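Local coordinates for ATP phosphoribosyltransferase (PDB 2VD3) that catalyses the first step of histidine biosynthesis, condensing ATP with 5-phosphoribose 1-diphosphate to give phosphoribosyl-ATP, and is inhibited by histidine, at the interface of chains A and B. Numbering follows the deposited sequence. Chains: chain A/B, ATP phosphoribosyltransferase.

The interface of chains A and B. Residues chain A 220, 279-282; chain B 218, 238, 258, 283-287.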
# COMPACT_ATOMS: atom_id res chain seq x y z
N MET A 220 25.50 12.28 34.20
CA MET A 220 25.80 11.87 35.58
C MET A 220 27.05 11.00 35.62
O MET A 220 27.29 10.20 34.71
CB MET A 220 24.64 11.07 36.18
CG MET A 220 23.30 11.76 36.18
SD MET A 220 21.92 10.61 36.41
CE MET A 220 21.84 10.44 38.18
N ILE A 279 29.64 6.91 33.55
CA ILE A 279 29.05 8.09 32.94
C ILE A 279 27.71 7.76 32.28
O ILE A 279 27.63 6.92 31.38
CB ILE A 279 30.00 8.77 31.94
CG1 ILE A 279 31.37 9.00 32.58
CG2 ILE A 279 29.39 10.09 31.46
CD1 ILE A 279 32.47 9.35 31.58
N LEU A 280 26.67 8.43 32.76
CA LEU A 280 25.32 8.21 32.28
C LEU A 280 24.87 9.44 31.54
O LEU A 280 25.16 10.58 31.95
CB LEU A 280 24.35 7.95 33.44
CG LEU A 280 24.79 7.13 34.66
CD1 LEU A 280 23.65 7.05 35.63
CD2 LEU A 280 25.31 5.74 34.27
N VAL A 281 24.16 9.19 30.44
CA VAL A 281 23.51 10.25 29.71
C VAL A 281 22.03 9.95 29.79
O VAL A 281 21.57 8.94 29.27
CB VAL A 281 24.01 10.33 28.25
CG1 VAL A 281 23.42 11.55 27.55
CG2 VAL A 281 25.54 10.39 28.19
N VAL A 282 21.30 10.83 30.48
CA VAL A 282 19.88 10.66 30.77
C VAL A 282 19.11 11.68 29.92
O VAL A 282 19.53 12.84 29.83
CB VAL A 282 19.60 10.91 32.29
CG1 VAL A 282 18.14 10.68 32.64
CG2 VAL A 282 20.49 10.04 33.16
N LEU B 218 17.87 3.66 35.61
CA LEU B 218 18.21 4.36 36.86
C LEU B 218 17.03 4.30 37.84
O LEU B 218 15.99 4.94 37.61
CB LEU B 218 18.63 5.81 36.59
CG LEU B 218 18.96 6.73 37.78
CD1 LEU B 218 20.29 6.38 38.39
CD2 LEU B 218 18.94 8.20 37.36
N MET B 238 26.64 1.04 40.35
CA MET B 238 27.89 0.95 39.61
C MET B 238 29.12 1.08 40.50
O MET B 238 30.03 0.26 40.41
CB MET B 238 27.89 1.91 38.42
CG MET B 238 27.48 1.20 37.13
SD MET B 238 26.95 2.25 35.76
CE MET B 238 26.86 1.03 34.45
N VAL B 258 21.95 2.69 39.34
CA VAL B 258 21.76 2.04 38.05
C VAL B 258 21.52 0.56 38.32
O VAL B 258 22.28 -0.07 39.07
CB VAL B 258 23.00 2.23 37.15
CG1 VAL B 258 22.74 1.66 35.75
CG2 VAL B 258 23.41 3.70 37.07
N PRO B 283 14.68 6.26 32.48
CA PRO B 283 15.49 5.72 31.38
C PRO B 283 16.90 6.31 31.33
O PRO B 283 17.12 7.47 31.73
CB PRO B 283 14.71 6.15 30.13
CG PRO B 283 14.00 7.39 30.55
CD PRO B 283 13.64 7.18 31.99
N ILE B 284 17.84 5.51 30.85
CA ILE B 284 19.20 5.95 30.59
C ILE B 284 19.49 5.79 29.10
O ILE B 284 19.34 4.70 28.55
CB ILE B 284 20.24 5.14 31.43
CG1 ILE B 284 19.97 5.30 32.93
CG2 ILE B 284 21.67 5.58 31.09
CD1 ILE B 284 20.82 4.39 33.84
N GLU B 285 19.90 6.87 28.44
CA GLU B 285 20.16 6.81 27.00
C GLU B 285 21.53 6.20 26.66
O GLU B 285 21.64 5.38 25.74
CB GLU B 285 20.01 8.20 26.39
CG GLU B 285 19.74 8.20 24.90
CD GLU B 285 19.59 9.60 24.35
OE1 GLU B 285 18.50 9.92 23.83
OE2 GLU B 285 20.55 10.39 24.45
N ARG B 286 22.56 6.59 27.39
CA ARG B 286 23.94 6.16 27.11
C ARG B 286 24.66 5.90 28.42
O ARG B 286 24.53 6.68 29.37
CB ARG B 286 24.70 7.24 26.37
CG ARG B 286 24.47 7.30 24.89
CD ARG B 286 24.94 8.63 24.30
NE ARG B 286 23.83 9.51 23.99
CZ ARG B 286 23.95 10.75 23.51
NH1 ARG B 286 25.15 11.28 23.26
NH2 ARG B 286 22.87 11.47 23.26
N ILE B 287 25.42 4.81 28.46
CA ILE B 287 26.34 4.56 29.56
C ILE B 287 27.77 4.46 29.02
O ILE B 287 28.00 3.79 28.02
CB ILE B 287 25.97 3.29 30.37
CG1 ILE B 287 24.54 3.41 30.91
CG2 ILE B 287 26.97 3.05 31.52
CD1 ILE B 287 24.08 2.21 31.70
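Strand 279-283 of chain A pairs antiparallel with the short strand 286-288 near the C-terminus of chain B. A:Val281 is the centre of the pairing. A:Val281 N donates to B:Arg286 O at 2.8 Å, in the carbonyl plane. In return, A:Val281 O is gripped by two backbone donors. B:Glu285 N donates to A:Val281 O at 2.8 Å, nearly along the C=O axis. This bond is bent, with an angle of 135° at the hydrogen. B:Arg286 N donates to A:Val281 O at 3.2 Å on a lone pair, and more nearly straight.

The side chains of A:Val281 and B:Arg286 lie side by side and point the same way. A:Val281 CG2 packs on B:Arg286 CB at 3.7 Å. A:Val281 CG1, anti to the backbone N (chi1 -174°), sits over one face of the guanidinium, toward its rim. The arginine chain bends at chi3 (-104°), which brings the guanidinium back to its neighbour. There B:Arg286 NH2 makes a salt bridge to B:Glu285 OE2 at 2.8 Å, approaching from above the carboxylate plane. This bond is likely to steady the guanidinium beside the valine. An alanine in place of B:Arg286 would remove the guanidinium and would probably lose the cover over A:Val281 CG1 and leave B:Glu285 without this partner.

A:Leu280 points to the opposite side of the strand. A:Leu280 CD1 meets B:Val258 CG2 tip to tip at 3.7 Å, and its CD2 faces B:Met238 SD. Further along, the bent tip of A:Met220 brings CE to 3.8 Å from B:Leu218 CD2.

The patch joins the C-terminal regulatory domains of two subunits through backbone pairing with apolar packing. B:Met238 and B:Val258 also line the histidine pocket, so the contact may couple inhibitor binding to subunit packing in the six-chain assembly.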